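Local coordinates for protein gluconate kinase (Lactobacillus acidophilus, PDB 3LL3) that probably phosphorylates a sugar or sugar acid such as gluconate at the expense of ATP, and binds ATP and D-xylulose, at residues Pro127-Met131 with Arg344-Trp348; Gln79-Ile84 with Asn95-Trp99. The contacts are given in a common frame with arbitrary orientation. Numbering follows the deposited sequence.

Contact 1 (Pro127-Met131 with Arg344-Trp348); sequences PMHPM and RAPIW. With DXP (1-deoxy-D-xylulose-5-phosphate), chain D; XUL (D-xylulose), chain E.
Two loops meet here with ligands of two kinds at their junction: H129 NE2 donates to phosphate oxygen O2P of DXP (3.0 Å), while R344 NH1 donates to O3 of XUL (2.7 Å). Neither loop is helix or strand, and their closest CA atoms, in H129 and W348, lie 8.0 Å apart. M128 centres an inverse gamma turn, its H129 N to P127 O hydrogen bond being weak at 2.8 Å; W348 has a left-handed backbone conformation (phi/psi 48/59), its N hydrogen-bonded to R344 O at 2.6 Å. In FGGY kinases the substrate lies in a cleft between two actin-like ATPase domains, and these loops come from one domain each. Over one face of the six-membered ring of W348 (chi1 m) sits P127 CB, 3.9 Å from the centroid, a CH-pi contact; M131 CE comes within 4.0 Å of W348 CH2. A second CH-pi contact puts R344 CD 4.0 Å from the centroid of the H129 ring. H129 (chi1 t) is oriented by M131 N, which donates to its ND1 at 3.1 Å. N297 accepts from R344 NE, and S279 O from W348 NE1. One water donates to M128 O (2.9 Å) and, weakly, to W348 O (3.3 Å).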
loop_
_atom_site.group_PDB
_atom_site.type_symbol
_atom_site.label_atom_id
_atom_site.label_comp_id
_atom_site.label_asym_id
_atom_site.label_seq_id
_atom_site.Cartn_x
_atom_site.Cartn_y
_atom_site.Cartn_z
ATOM N N PRO A 127 -5.541 21.393 -19.670
ATOM C CA PRO A 127 -4.483 20.687 -18.940
ATOM C C PRO A 127 -3.488 19.993 -19.861
ATOM O O PRO A 127 -3.784 19.727 -21.034
ATOM C CB PRO A 127 -5.261 19.653 -18.125
ATOM C CG PRO A 127 -6.558 20.305 -17.858
ATOM C CD PRO A 127 -6.875 21.117 -19.101
HETATM N N MSE A 128 -2.308 19.682 -19.332
HETATM C CA MSE A 128 -1.270 19.124 -20.192
HETATM C C MSE A 128 -1.488 17.626 -20.384
HETATM O O MSE A 128 -0.828 16.795 -19.747
HETATM C CB MSE A 128 0.112 19.444 -19.634
HETATM C CG MSE A 128 0.218 20.881 -19.165
HETATM SE SE MSE A 128 1.987 21.290 -18.456
HETATM C CE MSE A 128 1.457 22.186 -16.791
ATOM N N HIS A 129 -2.425 17.287 -21.264
ATOM C CA HIS A 129 -2.844 15.906 -21.426
ATOM C C HIS A 129 -3.160 15.608 -22.878
ATOM O O HIS A 129 -3.730 16.452 -23.560
ATOM C CB HIS A 129 -4.095 15.641 -20.571
ATOM C CG HIS A 129 -4.384 14.185 -20.376
ATOM N ND1 HIS A 129 -5.083 13.434 -21.297
ATOM C CD2 HIS A 129 -4.039 13.334 -19.377
ATOM C CE1 HIS A 129 -5.177 12.190 -20.863
ATOM N NE2 HIS A 129 -4.546 12.100 -19.703
ATOM N N PRO A 130 -2.820 14.394 -23.342
ATOM C CA PRO A 130 -2.978 13.952 -24.736
ATOM C C PRO A 130 -4.423 13.866 -25.237
ATOM O O PRO A 130 -4.651 13.670 -26.440
ATOM C CB PRO A 130 -2.323 12.560 -24.738
ATOM C CG PRO A 130 -2.343 12.131 -23.293
ATOM C CD PRO A 130 -2.072 13.401 -22.548
HETATM N N MSE A 131 -5.387 14.036 -24.341
HETATM C CA MSE A 131 -6.796 13.983 -24.711
HETATM C C MSE A 131 -7.212 15.128 -25.656
HETATM O O MSE A 131 -8.156 14.981 -26.441
HETATM C CB MSE A 131 -7.666 14.026 -23.454
HETATM C CG MSE A 131 -7.601 15.353 -22.701
HETATM SE SE MSE A 131 -8.474 15.260 -20.898
HETATM C CE MSE A 131 -8.134 17.059 -20.232
ATOM N N ARG A 344 -5.761 11.524 -13.858
ATOM C CA ARG A 344 -5.787 12.891 -14.343
ATOM C C ARG A 344 -5.841 13.806 -13.114
ATOM O O ARG A 344 -4.914 13.780 -12.318
ATOM C CB ARG A 344 -6.908 13.096 -15.381
ATOM C CG ARG A 344 -6.523 12.462 -16.728
ATOM C CD ARG A 344 -7.642 12.462 -17.774
ATOM N NE ARG A 344 -8.731 11.582 -17.374
ATOM C CZ ARG A 344 -9.995 11.730 -17.762
ATOM N NH1 ARG A 344 -10.330 12.726 -18.570
ATOM N NH2 ARG A 344 -10.929 10.886 -17.330
ATOM N N ALA A 345 -6.884 14.606 -12.925
ATOM C CA ALA A 345 -6.938 15.399 -11.697
ATOM C C ALA A 345 -7.045 14.441 -10.520
ATOM O O ALA A 345 -7.713 13.421 -10.643
ATOM C CB ALA A 345 -8.127 16.349 -11.699
ATOM N N PRO A 346 -6.391 14.766 -9.383
ATOM C CA PRO A 346 -5.585 15.976 -9.162
ATOM C C PRO A 346 -4.078 15.862 -9.466
ATOM O O PRO A 346 -3.416 16.897 -9.535
ATOM C CB PRO A 346 -5.787 16.228 -7.670
ATOM C CG PRO A 346 -5.767 14.839 -7.102
ATOM C CD PRO A 346 -6.447 13.946 -8.155
ATOM N N ILE A 347 -3.541 14.659 -9.663
ATOM C CA ILE A 347 -2.082 14.522 -9.788
ATOM C C ILE A 347 -1.523 14.541 -11.225
ATOM O O ILE A 347 -0.332 14.746 -11.418
ATOM C CB ILE A 347 -1.560 13.270 -9.061
ATOM C CG1 ILE A 347 -2.187 12.008 -9.638
ATOM C CG2 ILE A 347 -1.851 13.349 -7.565
ATOM C CD1 ILE A 347 -1.474 10.731 -9.183
ATOM N N TRP A 348 -2.377 14.315 -12.217
ATOM C CA TRP A 348 -1.966 14.360 -13.619
ATOM C C TRP A 348 -0.687 13.555 -13.851
ATOM O O TRP A 348 0.329 14.083 -14.308
ATOM C CB TRP A 348 -1.831 15.815 -14.115
ATOM C CG TRP A 348 -3.165 16.542 -14.100
ATOM C CD1 TRP A 348 -3.628 17.409 -13.139
ATOM C CD2 TRP A 348 -4.210 16.439 -15.079
ATOM N NE1 TRP A 348 -4.901 17.846 -13.463
ATOM C CE2 TRP A 348 -5.278 17.267 -14.647
ATOM C CE3 TRP A 348 -4.353 15.723 -16.273
ATOM C CZ2 TRP A 348 -6.468 17.392 -15.367
ATOM C CZ3 TRP A 348 -5.530 15.859 -16.993
ATOM C CH2 TRP A 348 -6.576 16.686 -16.533
HETATM C C1 DXP D . -0.776 3.678 -19.869
HETATM C C2 DXP D . -2.030 3.144 -19.115
HETATM C C3 DXP D . -3.378 3.843 -19.429
HETATM C C4 DXP D . -3.196 5.351 -19.160
HETATM C C5 DXP D . -4.358 6.351 -18.940
HETATM O O2 DXP D . -1.892 2.524 -18.115
HETATM O O3 DXP D . -4.433 3.181 -18.850
HETATM O O4 DXP D . -2.169 5.495 -18.232
HETATM O O5 DXP D . -4.253 7.237 -17.857
HETATM P P DXP D . -4.579 8.866 -17.844
HETATM O O2P DXP D . -3.328 9.664 -18.422
HETATM O O1P DXP D . -6.014 9.134 -18.507
HETATM O O3P DXP D . -4.592 9.353 -16.517
HETATM C C1 XUL E . -14.541 16.678 -19.308
HETATM C C2 XUL E . -13.250 15.961 -19.740
HETATM C C3 XUL E . -13.299 14.490 -20.239
HETATM C C4 XUL E . -14.700 13.947 -20.584
HETATM C C5 XUL E . -15.298 14.541 -21.873
HETATM O O1 XUL E . -14.491 16.965 -17.931
HETATM O O2 XUL E . -12.193 16.539 -19.640
HETATM O O3 XUL E . -12.782 13.644 -19.242
HETATM O O4 XUL E . -14.583 12.551 -20.739
HETATM O O5 XUL E . -16.263 13.683 -22.431
HETATM O O HOH W 1 0.076 15.550 -17.276
#

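Contact 2 (Gln79-Ile84 with Asn95-Trp99). With XUL (D-xylulose), chain E.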
loop_
_atom_site.group_PDB
_atom_site.type_symbol
_atom_site.label_atom_id
_atom_site.label_comp_id
_atom_site.label_asym_id
_atom_site.label_seq_id
_atom_site.Cartn_x
_atom_site.Cartn_y
_atom_site.Cartn_z
ATOM N N GLN A 79 -19.761 14.043 -25.622
ATOM C CA GLN A 79 -18.401 13.801 -25.175
ATOM C C GLN A 79 -17.499 14.918 -25.700
ATOM O O GLN A 79 -17.807 15.546 -26.705
ATOM C CB GLN A 79 -17.900 12.473 -25.736
ATOM C CG GLN A 79 -17.790 12.488 -27.248
ATOM C CD GLN A 79 -17.514 11.118 -27.844
ATOM O OE1 GLN A 79 -18.434 10.358 -28.156
ATOM N NE2 GLN A 79 -16.241 10.818 -28.048
HETATM N N MSE A 80 -16.394 15.152 -25.008
HETATM C CA MSE A 80 -15.466 16.223 -25.345
HETATM C C MSE A 80 -14.171 15.692 -25.935
HETATM O O MSE A 80 -13.878 14.509 -25.818
HETATM C CB MSE A 80 -15.136 17.037 -24.104
HETATM C CG MSE A 80 -16.341 17.672 -23.466
HETATM SE SE MSE A 80 -15.850 18.829 -21.958
HETATM C CE MSE A 80 -15.182 20.374 -23.010
ATOM N N HIS A 81 -13.429 16.580 -26.592
ATOM C CA HIS A 81 -12.052 16.323 -26.988
ATOM C C HIS A 81 -11.919 15.394 -28.197
ATOM O O HIS A 81 -10.808 15.016 -28.559
ATOM C CB HIS A 81 -11.235 15.752 -25.812
ATOM C CG HIS A 81 -11.443 16.468 -24.510
ATOM N ND1 HIS A 81 -11.264 17.830 -24.363
ATOM C CD2 HIS A 81 -11.796 16.006 -23.286
ATOM C CE1 HIS A 81 -11.521 18.175 -23.114
ATOM N NE2 HIS A 81 -11.841 17.087 -22.438
ATOM N N SER A 82 -13.029 15.019 -28.820
ATOM C CA SER A 82 -12.948 14.124 -29.970
ATOM C C SER A 82 -12.463 14.899 -31.200
ATOM O O SER A 82 -12.650 16.107 -31.300
ATOM C CB SER A 82 -14.288 13.444 -30.266
ATOM O OG SER A 82 -15.218 14.340 -30.872
ATOM N N LEU A 83 -11.840 14.187 -32.128
ATOM C CA LEU A 83 -11.239 14.813 -33.290
ATOM C C LEU A 83 -11.486 13.964 -34.525
ATOM O O LEU A 83 -11.225 12.763 -34.529
ATOM C CB LEU A 83 -9.738 14.991 -33.069
ATOM C CG LEU A 83 -9.000 15.651 -34.235
ATOM C CD1 LEU A 83 -9.620 17.019 -34.508
ATOM C CD2 LEU A 83 -7.511 15.771 -33.935
ATOM N N ILE A 84 -11.995 14.608 -35.568
ATOM C CA ILE A 84 -12.320 13.945 -36.826
ATOM C C ILE A 84 -11.866 14.820 -37.979
ATOM O O ILE A 84 -12.147 16.023 -37.977
ATOM C CB ILE A 84 -13.839 13.818 -37.003
ATOM C CG1 ILE A 84 -14.464 13.001 -35.870
ATOM C CG2 ILE A 84 -14.180 13.246 -38.385
ATOM C CD1 ILE A 84 -15.976 13.060 -35.871
ATOM N N ASN A 95 -11.330 8.146 -38.289
ATOM C CA ASN A 95 -12.409 7.879 -37.340
ATOM C C ASN A 95 -12.484 9.008 -36.321
ATOM O O ASN A 95 -11.716 9.970 -36.382
ATOM C CB ASN A 95 -12.167 6.560 -36.609
ATOM C CG ASN A 95 -12.424 5.353 -37.485
ATOM O OD1 ASN A 95 -13.400 5.306 -38.225
ATOM N ND2 ASN A 95 -11.549 4.362 -37.392
ATOM N N SER A 96 -13.400 8.889 -35.367
ATOM C CA SER A 96 -13.443 9.839 -34.276
ATOM C C SER A 96 -12.407 9.413 -33.255
ATOM O O SER A 96 -12.539 8.360 -32.631
ATOM C CB SER A 96 -14.832 9.884 -33.647
ATOM O OG SER A 96 -14.861 10.798 -32.567
ATOM N N ILE A 97 -11.366 10.219 -33.098
ATOM C CA ILE A 97 -10.315 9.930 -32.132
ATOM C C ILE A 97 -10.751 10.476 -30.781
ATOM O O ILE A 97 -10.731 11.687 -30.567
ATOM C CB ILE A 97 -8.988 10.583 -32.558
ATOM C CG1 ILE A 97 -8.638 10.182 -33.992
ATOM C CG2 ILE A 97 -7.860 10.196 -31.611
ATOM C CD1 ILE A 97 -7.319 10.707 -34.442
ATOM N N THR A 98 -11.171 9.593 -29.875
ATOM C CA THR A 98 -11.788 10.036 -28.617
ATOM C C THR A 98 -10.808 10.592 -27.602
ATOM O O THR A 98 -9.598 10.443 -27.736
ATOM C CB THR A 98 -12.562 8.903 -27.926
ATOM O OG1 THR A 98 -11.635 7.974 -27.345
ATOM C CG2 THR A 98 -13.467 8.197 -28.935
ATOM N N TRP A 99 -11.349 11.209 -26.556
ATOM C CA TRP A 99 -10.517 11.780 -25.515
ATOM C C TRP A 99 -9.546 10.729 -24.970
ATOM O O TRP A 99 -8.453 11.076 -24.562
ATOM C CB TRP A 99 -11.372 12.343 -24.378
ATOM C CG TRP A 99 -12.030 11.269 -23.593
ATOM C CD1 TRP A 99 -13.248 10.698 -23.840
ATOM C CD2 TRP A 99 -11.496 10.601 -22.449
ATOM N NE1 TRP A 99 -13.504 9.722 -22.911
ATOM C CE2 TRP A 99 -12.446 9.643 -22.045
ATOM C CE3 TRP A 99 -10.311 10.729 -21.719
ATOM C CZ2 TRP A 99 -12.248 8.809 -20.940
ATOM C CZ3 TRP A 99 -10.115 9.907 -20.631
ATOM C CH2 TRP A 99 -11.080 8.959 -20.247
HETATM C C1 XUL E . -14.541 16.678 -19.308
HETATM C C2 XUL E . -13.250 15.961 -19.740
HETATM C C3 XUL E . -13.299 14.490 -20.239
HETATM C C4 XUL E . -14.700 13.947 -20.584
HETATM C C5 XUL E . -15.298 14.541 -21.873
HETATM O O1 XUL E . -14.491 16.965 -17.931
HETATM O O2 XUL E . -12.193 16.539 -19.640
HETATM O O3 XUL E . -12.782 13.644 -19.242
HETATM O O4 XUL E . -14.583 12.551 -20.739
HETATM O O5 XUL E . -16.263 13.683 -22.431
HETATM O O HOH W 2 -14.003 11.871 -27.010
#
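The backbones of Q79-I84 and N95-W99 run roughly antiparallel, their end-to-end directions 139° apart, and join in a single beta bridge. L83 and I97 form its hydrogen-bonded pair: L83 N donates to I97 O at 3.1 Å and I97 N to L83 O at 2.9 Å. A CA-H...O contact from S82 CA to I97 O (3.3 Å) supplements them. Beyond the bridge, at H81 (phi/psi 76/6), the direct pairing gives way to a water that donates to M80 O (2.9 Å) and accepts from W99 N (2.8 Å). At this end the segments line the sugar pocket. M80 N donates to O5 of XUL (3.0 Å) and H81 NE2 to its O2 (2.9 Å), while O4 lies over a face of the W99 ring. H81 CB packs on W99 CB at 3.7 Å, and G178 O accepts from H81 ND1, so both ring nitrogens are engaged. At the other end I84 CG1 rests 3.7 Å from S96 CA. Strand 96-97 pairs with strand 46-47, whose E47 is backbone hydrogen-bonded to S96; helix 49-65 offers P49 to I84, N95 and S96, and helix 133-143 packs on L83 and sends K136 NZ to carbonyls of H81, I97 and T98.

In the fold
From the N terminus, the chain leaves strand 70-78 of the central sheet of the first domain and reaches contact 2, which closes a short hairpin-like excursion of ten intervening residues. Contact 1 opens later, at the loop between helices 116-124 and 133-143, and closes more than two hundred residues on, in the second domain. The two are in series, one local and one spanning the domains. They touch in space, M131 packing against H81 and W99, and R344 against W99, and XUL is hydrogen-bonded from both. K136 also links them, its NZ donating to M131 O and to carbonyls of contact 2. The principle illustrated is a binding site assembled from contacts of very different sequence range.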